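Local coordinates for conserved hypothetical protein (Streptococcus pneumoniae, PDB 2GK4) that is of unknown function but belongs to the DNA/pantothenate metabolism flavoprotein family and probably acts in coenzyme A biosynthesis through a Rossmann-like domain, at residues I155-V166 / N182-T193; H26-E37 / L48-P57. One frame throughout, in Å; residues are numbered along the deposited sequence. Where two conformers were deposited one is given.

Contact 1 (I155-V166 / N182-T193); sequences IHLIGFKLLVDV and NQADLIIANDLT
Phe160 and Ile188 mark the tightly packed part of this contact, a parallel strand pair running from Ile158-Leu186 to Leu163-Asp191. Ile188 CB stands 4.1 Å from the centroid of the Phe160 ring and 28° off its normal, a CH-pi contact over the face. Having CG anti to its own carbonyl carbon (chi1 -76°), Phe160 runs alongside Ile188 and brings CE2 within 3.6 Å of Ile188 CG2. On the sheet's other face, Ile187 CD1 sits directly against the Gly159 backbone, 3.7 Å from Gly159 CA. Asn190 ND2 reaches Lys161 O from above the carbonyl plane, 2.9 Å away, and Asn190 OD1 hydrogen-bonds a glycerol, probably from the crystallisation liquor. Helix 168-182 links the parallel strands in a beta-alpha-beta crossover of the Rossmann-like sheet and packs on Ile187 and Ala189. The C-terminal end is looser and more exposed: Val164 lies beside Leu192, and both pack on Ser19 of the second subunit. Buried Asp191 ties down this exposed turn: its OD1 accepts Asp165 N at 2.9 Å and, from the other face of the carboxylate, Thr193 N in an Asx turn, while OD2 takes Val166 N at 3.0 Å. Three backbone N-H groups on one carboxylate would probably stabilise its anionic form.

Contact 2 (H26-E37 / L48-P57); sequences HSTGHLGKIITE and LITTKRALKP
Leu48 and Thr36 meet where strand 45-50 passes under helix 30-41: Leu48 CD1 lies 3.9 Å from Thr36 OG1, the two side chains crossing at about a right angle. That hydroxyl bonds back to Gly32 O, so its polar side is satisfied within the helix. Within the type I turn Thr51-Ala54, Arg53 bends at chi3 (79°) and brings NH2 to His26 O at 3.1 Å; the oxygen sits near the guanidinium plane, but the donor stands above the carbonyl plane. Arg53 also packs on Arg53 of the second subunit. Leu55 N bonds to Thr28 O at 2.8 Å, just before Gly29, the N-cap of helix 30-41. In this Rossmann-like domain, the contact thus joins the segment entering a helix to the loop leaving the next parallel strand. A water donating to both Gly29 O and Leu55 O adds a second bridge. Leu55 CD1 rests 3.7 Å from His30 CB, oblique to the imidazole. Lys33 CE comes to 3.2 Å from Lys56 O; the lysine chain, extended until chi4 (-78°), bends there to let NZ form a salt bridge with Glu37 OE2. Pro57 finally sets CG 3.8 Å from Thr36 CG2, and Pro57 CB lies near Glu37 CG.

How the contacts relate
From the N terminus, contact 2 comes first: 26-37 and 48-57 close a loop of ten residues that holds the end of helix 30-41 and the start of strand 45-50. Contact 1 opens about a hundred residues later and closes over helix 168-182, so the two are in series and neither nest nor cross. Both reach the same eight-stranded sheet, contact 2 at strand 45-50 and contact 1 at neighbours 156-163 and 186-191, with strands 5-9 and 87-90 between. Their centres are about 17 Å apart, yet they touch: Phe160 CE2 packs 3.6 Å from Leu31 CD2, putting helix 30-41 against strand 156-163. Both also touch the second subunit.

Contact 1 (I155-V166 / N182-T193)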
loop_
_atom_site.group_PDB
_atom_site.type_symbol
_atom_site.label_atom_id
_atom_site.label_comp_id
_atom_site.label_asym_id
_atom_site.label_seq_id
_atom_site.Cartn_x
_atom_site.Cartn_y
_atom_site.Cartn_z
ATOM N N ILE A 155 7.018 -32.120 -3.309
ATOM C CA ILE A 155 6.236 -31.105 -4.028
ATOM C C ILE A 155 6.991 -30.607 -5.275
ATOM O O ILE A 155 8.226 -30.539 -5.286
ATOM C CB ILE A 155 5.812 -29.932 -3.095
ATOM C CG1 ILE A 155 4.589 -29.197 -3.680
ATOM C CG2 ILE A 155 7.008 -28.991 -2.801
ATOM C CD1 ILE A 155 4.071 -28.073 -2.797
ATOM N N HIS A 156 6.268 -30.317 -6.354
ATOM C CA HIS A 156 6.893 -29.707 -7.525
ATOM C C HIS A 156 6.892 -28.193 -7.327
ATOM O O HIS A 156 5.821 -27.591 -7.258
ATOM C CB HIS A 156 6.121 -30.110 -8.777
ATOM C CG HIS A 156 6.160 -31.586 -9.037
ATOM N ND1 HIS A 156 7.334 -32.256 -9.294
ATOM C CD2 HIS A 156 5.184 -32.525 -9.025
ATOM C CE1 HIS A 156 7.079 -33.543 -9.454
ATOM N NE2 HIS A 156 5.780 -33.731 -9.298
ATOM N N LEU A 157 8.085 -27.606 -7.175
ATOM C CA LEU A 157 8.209 -26.186 -6.848
ATOM C C LEU A 157 8.515 -25.359 -8.087
ATOM O O LEU A 157 9.559 -25.534 -8.727
ATOM C CB LEU A 157 9.299 -25.957 -5.820
ATOM C CG LEU A 157 9.721 -24.535 -5.478
ATOM C CD1 LEU A 157 8.495 -23.688 -5.058
ATOM C CD2 LEU A 157 10.773 -24.629 -4.327
ATOM N N ILE A 158 7.634 -24.420 -8.373
ATOM C CA ILE A 158 7.813 -23.534 -9.495
ATOM C C ILE A 158 7.882 -22.123 -8.967
ATOM O O ILE A 158 6.977 -21.652 -8.253
ATOM C CB ILE A 158 6.669 -23.669 -10.539
ATOM C CG1 ILE A 158 6.681 -25.086 -11.121
ATOM C CG2 ILE A 158 6.856 -22.590 -11.616
ATOM C CD1 ILE A 158 5.336 -25.606 -11.590
ATOM N N GLY A 159 8.986 -21.455 -9.268
ATOM C CA GLY A 159 9.130 -20.050 -8.853
ATOM C C GLY A 159 9.289 -19.121 -10.039
ATOM O O GLY A 159 9.290 -19.571 -11.202
ATOM N N PHE A 160 9.408 -17.827 -9.725
ATOM C CA PHE A 160 9.600 -16.760 -10.707
ATOM C C PHE A 160 10.803 -15.936 -10.325
ATOM O O PHE A 160 11.213 -15.910 -9.163
ATOM C CB PHE A 160 8.352 -15.849 -10.746
ATOM C CG PHE A 160 7.194 -16.457 -11.459
ATOM C CD1 PHE A 160 6.393 -17.402 -10.837
ATOM C CD2 PHE A 160 6.909 -16.095 -12.776
ATOM C CE1 PHE A 160 5.323 -17.999 -11.526
ATOM C CE2 PHE A 160 5.831 -16.657 -13.452
ATOM C CZ PHE A 160 5.052 -17.629 -12.822
ATOM N N LYS A 161 11.401 -15.275 -11.306
ATOM C CA LYS A 161 12.470 -14.355 -11.051
ATOM C C LYS A 161 12.291 -13.180 -11.981
ATOM O O LYS A 161 12.208 -13.360 -13.195
ATOM C CB LYS A 161 13.818 -15.036 -11.300
ATOM C CG LYS A 161 15.031 -14.132 -11.136
ATOM C CD LYS A 161 15.177 -13.663 -9.691
ATOM C CE LYS A 161 15.520 -14.815 -8.773
ATOM N NZ LYS A 161 15.515 -14.352 -7.352
ATOM N N LEU A 162 12.227 -11.987 -11.413
ATOM C CA LEU A 162 11.933 -10.778 -12.190
ATOM C C LEU A 162 13.080 -9.798 -11.986
ATOM O O LEU A 162 13.333 -9.327 -10.855
ATOM C CB LEU A 162 10.589 -10.155 -11.741
ATOM C CG LEU A 162 10.181 -8.806 -12.334
ATOM C CD1 LEU A 162 9.906 -8.961 -13.836
ATOM C CD2 LEU A 162 8.960 -8.208 -11.612
ATOM N N LEU A 163 13.783 -9.505 -13.074
ATOM C CA LEU A 163 14.866 -8.532 -13.042
ATOM C C LEU A 163 14.486 -7.360 -13.926
ATOM O O LEU A 163 13.439 -7.386 -14.565
ATOM C CB LEU A 163 16.170 -9.163 -13.511
ATOM C CG LEU A 163 16.626 -10.381 -12.700
ATOM C CD1 LEU A 163 17.925 -10.886 -13.302
ATOM C CD2 LEU A 163 16.818 -10.082 -11.205
ATOM N N VAL A 164 15.349 -6.354 -13.984
ATOM C CA VAL A 164 15.045 -5.141 -14.751
ATOM C C VAL A 164 16.250 -4.763 -15.630
ATOM O O VAL A 164 17.331 -4.475 -15.109
ATOM C CB VAL A 164 14.667 -3.945 -13.824
ATOM C CG1 VAL A 164 14.133 -2.793 -14.683
ATOM C CG2 VAL A 164 13.582 -4.341 -12.779
ATOM N N ASP A 165 16.048 -4.799 -16.945
ATOM C CA ASP A 165 17.007 -4.343 -17.961
ATOM C C ASP A 165 18.305 -5.153 -17.936
ATOM O O ASP A 165 19.387 -4.608 -17.714
ATOM C CB ASP A 165 17.300 -2.837 -17.838
ATOM C CG ASP A 165 17.669 -2.196 -19.178
ATOM O OD1 ASP A 165 17.766 -2.919 -20.197
ATOM O OD2 ASP A 165 17.860 -0.961 -19.208
ATOM N N VAL A 166 18.175 -6.459 -18.157
ATOM C CA VAL A 166 19.313 -7.369 -18.130
ATOM C C VAL A 166 19.361 -8.188 -19.435
ATOM O O VAL A 166 18.359 -8.281 -20.163
ATOM C CB VAL A 166 19.210 -8.316 -16.905
ATOM C CG1 VAL A 166 19.301 -7.508 -15.573
ATOM C CG2 VAL A 166 17.892 -9.122 -16.940
ATOM N N ASN A 182 16.767 -23.040 -4.012
ATOM C CA ASN A 182 15.410 -23.385 -3.554
ATOM C C ASN A 182 15.005 -24.818 -3.829
ATOM O O ASN A 182 13.871 -25.225 -3.533
ATOM C CB ASN A 182 14.387 -22.441 -4.191
ATOM C CG ASN A 182 14.529 -21.022 -3.701
ATOM O OD1 ASN A 182 14.451 -20.761 -2.507
ATOM N ND2 ASN A 182 14.728 -20.093 -4.620
ATOM N N GLN A 183 15.920 -25.589 -4.413
ATOM C CA GLN A 183 15.577 -26.905 -4.949
ATOM C C GLN A 183 14.298 -26.824 -5.769
ATOM O O GLN A 183 13.448 -27.743 -5.756
ATOM C CB GLN A 183 15.414 -27.937 -3.834
ATOM C CG GLN A 183 16.541 -27.952 -2.853
ATOM C CD GLN A 183 16.284 -28.922 -1.726
ATOM O OE1 GLN A 183 16.081 -30.118 -1.960
ATOM N NE2 GLN A 183 16.289 -28.415 -0.490
ATOM N N ALA A 184 14.151 -25.713 -6.486
ATOM C CA ALA A 184 13.007 -25.532 -7.335
ATOM C C ALA A 184 13.223 -26.381 -8.549
ATOM O O ALA A 184 14.375 -26.690 -8.931
ATOM C CB ALA A 184 12.819 -24.038 -7.722
ATOM N N ASP A 185 12.104 -26.712 -9.158
ATOM C CA ASP A 185 12.039 -27.574 -10.280
ATOM C C ASP A 185 12.144 -26.729 -11.575
ATOM O O ASP A 185 12.782 -27.112 -12.563
ATOM C CB ASP A 185 10.736 -28.337 -10.132
ATOM C CG ASP A 185 10.779 -29.355 -8.961
ATOM O OD1 ASP A 185 10.590 -29.031 -7.714
ATOM O OD2 ASP A 185 11.033 -30.515 -9.321
ATOM N N LEU A 186 11.584 -25.529 -11.499
ATOM C CA LEU A 186 11.403 -24.647 -12.628
ATOM C C LEU A 186 11.388 -23.241 -12.080
ATOM O O LEU A 186 10.726 -22.981 -11.069
ATOM C CB LEU A 186 10.068 -24.937 -13.314
ATOM C CG LEU A 186 9.565 -23.937 -14.360
ATOM C CD1 LEU A 186 10.556 -23.909 -15.564
ATOM C CD2 LEU A 186 8.143 -24.344 -14.843
ATOM N N ILE A 187 12.137 -22.345 -12.730
ATOM C CA ILE A 187 12.028 -20.908 -12.458
ATOM C C ILE A 187 11.644 -20.191 -13.748
ATOM O O ILE A 187 12.338 -20.302 -14.776
ATOM C CB ILE A 187 13.367 -20.292 -11.908
ATOM C CG1 ILE A 187 13.762 -20.844 -10.526
ATOM C CG2 ILE A 187 13.266 -18.799 -11.804
ATOM C CD1 ILE A 187 12.770 -20.565 -9.403
ATOM N N ILE A 188 10.552 -19.437 -13.696
ATOM C CA ILE A 188 10.102 -18.647 -14.832
ATOM C C ILE A 188 10.703 -17.244 -14.682
ATOM O O ILE A 188 10.302 -16.449 -13.796
ATOM C CB ILE A 188 8.577 -18.661 -14.938
ATOM C CG1 ILE A 188 8.083 -20.111 -15.140
ATOM C CG2 ILE A 188 8.062 -17.721 -16.069
ATOM C CD1 ILE A 188 6.604 -20.271 -15.002
ATOM N N ALA A 189 11.695 -16.966 -15.512
ATOM C CA ALA A 189 12.460 -15.727 -15.409
ATOM C C ALA A 189 11.925 -14.704 -16.414
ATOM O O ALA A 189 11.537 -15.067 -17.519
ATOM C CB ALA A 189 13.945 -15.991 -15.652
ATOM N N ASN A 190 11.881 -13.447 -16.010
ATOM C CA ASN A 190 11.398 -12.393 -16.890
ATOM C C ASN A 190 12.005 -11.045 -16.551
ATOM O O ASN A 190 12.509 -10.848 -15.438
ATOM C CB ASN A 190 9.865 -12.377 -16.957
ATOM C CG ASN A 190 9.162 -12.140 -15.581
ATOM O OD1 ASN A 190 8.068 -11.587 -15.567
ATOM N ND2 ASN A 190 9.733 -12.603 -14.477
ATOM N N ASP A 191 11.958 -10.142 -17.531
ATOM C CA ASP A 191 12.586 -8.833 -17.453
ATOM C C ASP A 191 11.420 -7.854 -17.531
ATOM O O ASP A 191 10.555 -7.935 -18.420
ATOM C CB ASP A 191 13.553 -8.657 -18.641
ATOM C CG ASP A 191 14.356 -7.367 -18.591
ATOM O OD1 ASP A 191 13.868 -6.335 -18.046
ATOM O OD2 ASP A 191 15.486 -7.383 -19.143
ATOM N N LEU A 192 11.365 -6.966 -16.542
ATOM C CA LEU A 192 10.331 -5.962 -16.472
ATOM C C LEU A 192 10.187 -5.181 -17.785
ATOM O O LEU A 192 9.075 -4.776 -18.159
ATOM C CB LEU A 192 10.633 -4.976 -15.340
ATOM C CG LEU A 192 9.497 -3.978 -15.038
ATOM C CD1 LEU A 192 8.243 -4.698 -14.526
ATOM C CD2 LEU A 192 10.014 -3.007 -13.997
ATOM N N THR A 193 11.304 -4.976 -18.468
ATOM C CA THR A 193 11.327 -4.132 -19.665
ATOM C C THR A 193 10.811 -4.893 -20.885
ATOM O O THR A 193 10.663 -4.314 -21.951
ATOM C CB THR A 193 12.751 -3.569 -19.971
ATOM O OG1 THR A 193 13.604 -4.633 -20.414
ATOM C CG2 THR A 193 13.360 -2.889 -18.753
#

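Contact 2 (H26-E37 / L48-P57)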
loop_
_atom_site.group_PDB
_atom_site.type_symbol
_atom_site.label_atom_id
_atom_site.label_comp_id
_atom_site.label_asym_id
_atom_site.label_seq_id
_atom_site.Cartn_x
_atom_site.Cartn_y
_atom_site.Cartn_z
ATOM N N HIS A 26 4.033 -3.866 -4.688
ATOM C CA HIS A 26 2.771 -3.452 -5.313
ATOM C C HIS A 26 2.222 -4.280 -6.503
ATOM O O HIS A 26 1.225 -3.880 -7.132
ATOM C CB HIS A 26 2.837 -1.954 -5.698
ATOM C CG HIS A 26 4.088 -1.563 -6.444
ATOM N ND1 HIS A 26 4.512 -2.194 -7.598
ATOM C CD2 HIS A 26 5.016 -0.611 -6.179
ATOM C CE1 HIS A 26 5.643 -1.643 -8.015
ATOM N NE2 HIS A 26 5.967 -0.673 -7.171
ATOM N N SER A 27 2.843 -5.414 -6.817
ATOM C CA SER A 27 2.341 -6.306 -7.884
ATOM C C SER A 27 0.845 -6.614 -7.748
ATOM O O SER A 27 0.392 -7.011 -6.675
ATOM C CB SER A 27 3.104 -7.638 -7.855
ATOM O OG SER A 27 2.471 -8.602 -8.696
ATOM N N THR A 28 0.083 -6.446 -8.832
ATOM C CA THR A 28 -1.349 -6.786 -8.790
ATOM C C THR A 28 -1.615 -8.242 -9.185
ATOM O O THR A 28 -2.765 -8.667 -9.281
ATOM C CB THR A 28 -2.187 -5.830 -9.617
ATOM O OG1 THR A 28 -1.675 -5.814 -10.949
ATOM C CG2 THR A 28 -2.129 -4.403 -9.019
ATOM N N GLY A 29 -0.555 -9.006 -9.407
ATOM C CA GLY A 29 -0.712 -10.459 -9.577
ATOM C C GLY A 29 -1.562 -10.878 -10.779
ATOM O O GLY A 29 -2.204 -11.928 -10.752
ATOM N N HIS A 30 -1.564 -10.070 -11.842
ATOM C CA HIS A 30 -2.282 -10.451 -13.071
ATOM C C HIS A 30 -1.873 -11.823 -13.612
ATOM O O HIS A 30 -2.705 -12.615 -14.024
ATOM C CB HIS A 30 -2.131 -9.385 -14.157
ATOM C CG HIS A 30 -3.053 -9.567 -15.325
ATOM N ND1 HIS A 30 -2.727 -9.149 -16.598
ATOM C CD2 HIS A 30 -4.293 -10.118 -15.420
ATOM C CE1 HIS A 30 -3.721 -9.430 -17.424
ATOM N NE2 HIS A 30 -4.683 -10.017 -16.738
ATOM N N LEU A 31 -0.583 -12.108 -13.625
ATOM C CA LEU A 31 -0.141 -13.388 -14.161
ATOM C C LEU A 31 -0.625 -14.553 -13.290
ATOM O O LEU A 31 -1.138 -15.547 -13.814
ATOM C CB LEU A 31 1.353 -13.373 -14.324
ATOM C CG LEU A 31 1.982 -14.628 -14.925
ATOM C CD1 LEU A 31 1.406 -15.005 -16.297
ATOM C CD2 LEU A 31 3.477 -14.358 -15.018
ATOM N N GLY A 32 -0.545 -14.384 -11.969
ATOM C CA GLY A 32 -1.115 -15.345 -11.027
ATOM C C GLY A 32 -2.582 -15.651 -11.291
ATOM O O GLY A 32 -3.009 -16.812 -11.237
ATOM N N LYS A 33 -3.351 -14.601 -11.572
ATOM C CA LYS A 33 -4.764 -14.748 -11.893
ATOM C C LYS A 33 -4.959 -15.608 -13.133
ATOM O O LYS A 33 -5.775 -16.525 -13.121
ATOM C CB LYS A 33 -5.419 -13.366 -12.074
ATOM C CG LYS A 33 -6.877 -13.426 -12.577
ATOM C CD LYS A 33 -7.422 -12.015 -12.678
ATOM C CE LYS A 33 -8.873 -12.020 -13.049
ATOM N NZ LYS A 33 -9.022 -12.282 -14.518
ATOM N N ILE A 34 -4.191 -15.345 -14.193
ATOM C CA ILE A 34 -4.364 -16.085 -15.461
ATOM C C ILE A 34 -3.944 -17.541 -15.287
ATOM O O ILE A 34 -4.616 -18.458 -15.781
ATOM C CB ILE A 34 -3.575 -15.431 -16.625
ATOM C CG1 ILE A 34 -4.120 -14.013 -16.919
ATOM C CG2 ILE A 34 -3.688 -16.285 -17.910
ATOM C CD1 ILE A 34 -3.261 -13.238 -17.937
ATOM N N ILE A 35 -2.862 -17.767 -14.550
ATOM C CA ILE A 35 -2.425 -19.137 -14.285
ATOM C C ILE A 35 -3.515 -19.904 -13.546
ATOM O O ILE A 35 -3.857 -21.034 -13.915
ATOM C CB ILE A 35 -1.095 -19.131 -13.513
ATOM C CG1 ILE A 35 0.006 -18.636 -14.487
ATOM C CG2 ILE A 35 -0.778 -20.542 -12.962
ATOM C CD1 ILE A 35 1.331 -18.237 -13.740
ATOM N N THR A 36 -4.075 -19.265 -12.527
ATOM C CA THR A 36 -5.117 -19.889 -11.716
ATOM C C THR A 36 -6.337 -20.210 -12.576
ATOM O O THR A 36 -6.844 -21.335 -12.508
ATOM C CB THR A 36 -5.483 -19.014 -10.495
ATOM O OG1 THR A 36 -4.312 -18.831 -9.671
ATOM C CG2 THR A 36 -6.600 -19.679 -9.645
ATOM N N GLU A 37 -6.821 -19.231 -13.351
ATOM C CA GLU A 37 -7.947 -19.472 -14.293
ATOM C C GLU A 37 -7.674 -20.642 -15.228
ATOM O O GLU A 37 -8.539 -21.481 -15.460
ATOM C CB GLU A 37 -8.196 -18.233 -15.141
ATOM C CG GLU A 37 -8.718 -17.077 -14.330
ATOM C CD GLU A 37 -8.733 -15.767 -15.108
ATOM O OE1 GLU A 37 -8.063 -15.631 -16.177
ATOM O OE2 GLU A 37 -9.402 -14.848 -14.620
ATOM N N LEU A 48 -5.435 -20.590 -3.740
ATOM C CA LEU A 48 -4.698 -19.368 -4.073
ATOM C C LEU A 48 -4.428 -18.547 -2.828
ATOM O O LEU A 48 -5.373 -18.112 -2.155
ATOM C CB LEU A 48 -5.517 -18.503 -5.055
ATOM C CG LEU A 48 -4.905 -17.141 -5.411
ATOM C CD1 LEU A 48 -3.570 -17.292 -6.167
ATOM C CD2 LEU A 48 -5.892 -16.263 -6.217
ATOM N N ILE A 49 -3.149 -18.350 -2.522
ATOM C CA ILE A 49 -2.737 -17.430 -1.481
ATOM C C ILE A 49 -2.467 -16.104 -2.173
ATOM O O ILE A 49 -1.655 -16.026 -3.116
ATOM C CB ILE A 49 -1.463 -17.934 -0.772
ATOM C CG1 ILE A 49 -1.693 -19.350 -0.229
ATOM C CG2 ILE A 49 -1.000 -16.940 0.323
ATOM C CD1 ILE A 49 -2.914 -19.489 0.683
ATOM N N THR A 50 -3.170 -15.072 -1.734
ATOM C CA THR A 50 -3.084 -13.796 -2.413
ATOM C C THR A 50 -3.251 -12.621 -1.424
ATOM O O THR A 50 -3.215 -12.808 -0.201
ATOM C CB THR A 50 -4.068 -13.816 -3.632
ATOM O OG1 THR A 50 -3.861 -12.677 -4.478
ATOM C CG2 THR A 50 -5.548 -13.909 -3.129
ATOM N N THR A 51 -3.392 -11.413 -1.955
ATOM C CA THR A 51 -3.252 -10.200 -1.141
ATOM C C THR A 51 -4.368 -9.239 -1.524
ATOM O O THR A 51 -5.109 -9.477 -2.511
ATOM C CB THR A 51 -1.816 -9.579 -1.265
ATOM O OG1 THR A 51 -1.566 -9.138 -2.623
ATOM C CG2 THR A 51 -0.775 -10.592 -0.899
ATOM N N LYS A 52 -4.550 -8.214 -0.691
ATOM C CA LYS A 52 -5.667 -7.296 -0.832
ATOM C C LYS A 52 -5.754 -6.613 -2.199
ATOM O O LYS A 52 -6.831 -6.569 -2.795
ATOM C CB LYS A 52 -5.647 -6.261 0.304
ATOM C CG LYS A 52 -7.000 -5.619 0.540
ATOM C CD LYS A 52 -8.049 -6.652 0.990
ATOM C CE LYS A 52 -9.172 -5.982 1.776
ATOM N NZ LYS A 52 -9.854 -6.915 2.735
ATOM N N ARG A 53 -4.628 -6.105 -2.689
ATOM C CA ARG A 53 -4.563 -5.364 -3.950
ATOM C C ARG A 53 -4.457 -6.239 -5.207
ATOM O O ARG A 53 -4.452 -5.726 -6.341
ATOM C CB ARG A 53 -3.387 -4.378 -3.890
ATOM C CG ARG A 53 -3.404 -3.478 -2.641
ATOM C CD ARG A 53 -2.006 -3.005 -2.267
ATOM N NE ARG A 53 -1.544 -1.902 -3.106
ATOM C CZ ARG A 53 -0.922 -2.037 -4.278
ATOM N NH1 ARG A 53 -0.549 -0.950 -4.951
ATOM N NH2 ARG A 53 -0.669 -3.239 -4.778
ATOM N N ALA A 54 -4.353 -7.558 -5.031
ATOM C CA ALA A 54 -4.214 -8.446 -6.173
ATOM C C ALA A 54 -5.514 -8.601 -6.958
ATOM O O ALA A 54 -6.591 -8.607 -6.377
ATOM C CB ALA A 54 -3.720 -9.815 -5.743
ATOM N N LEU A 55 -5.375 -8.755 -8.268
ATOM C CA LEU A 55 -6.483 -9.112 -9.156
ATOM C C LEU A 55 -6.921 -10.513 -8.805
ATOM O O LEU A 55 -6.111 -11.400 -8.715
ATOM C CB LEU A 55 -6.025 -9.061 -10.625
ATOM C CG LEU A 55 -5.641 -7.651 -11.097
ATOM C CD1 LEU A 55 -4.987 -7.694 -12.504
ATOM C CD2 LEU A 55 -6.856 -6.729 -11.063
ATOM N N LYS A 56 -8.210 -10.713 -8.594
ATOM C CA LYS A 56 -8.669 -12.046 -8.198
ATOM C C LYS A 56 -9.366 -12.765 -9.347
ATOM O O LYS A 56 -10.152 -12.161 -10.074
ATOM C CB LYS A 56 -9.653 -11.973 -7.006
ATOM C CG LYS A 56 -9.239 -11.089 -5.820
ATOM C CD LYS A 56 -8.125 -11.728 -4.983
ATOM C CE LYS A 56 -7.876 -10.926 -3.704
ATOM N NZ LYS A 56 -7.485 -9.503 -3.914
ATOM N N PRO A 57 -9.132 -14.082 -9.464
ATOM C CA PRO A 57 -9.980 -14.845 -10.361
ATOM C C PRO A 57 -11.429 -14.840 -9.858
ATOM O O PRO A 57 -11.691 -14.609 -8.660
ATOM C CB PRO A 57 -9.415 -16.275 -10.287
ATOM C CG PRO A 57 -8.239 -16.241 -9.407
ATOM C CD PRO A 57 -8.125 -14.916 -8.771
HETATM O O HOH W 1 0.357 -5.751 -4.203
HETATM O O HOH W 2 -3.750 -12.724 -8.678
#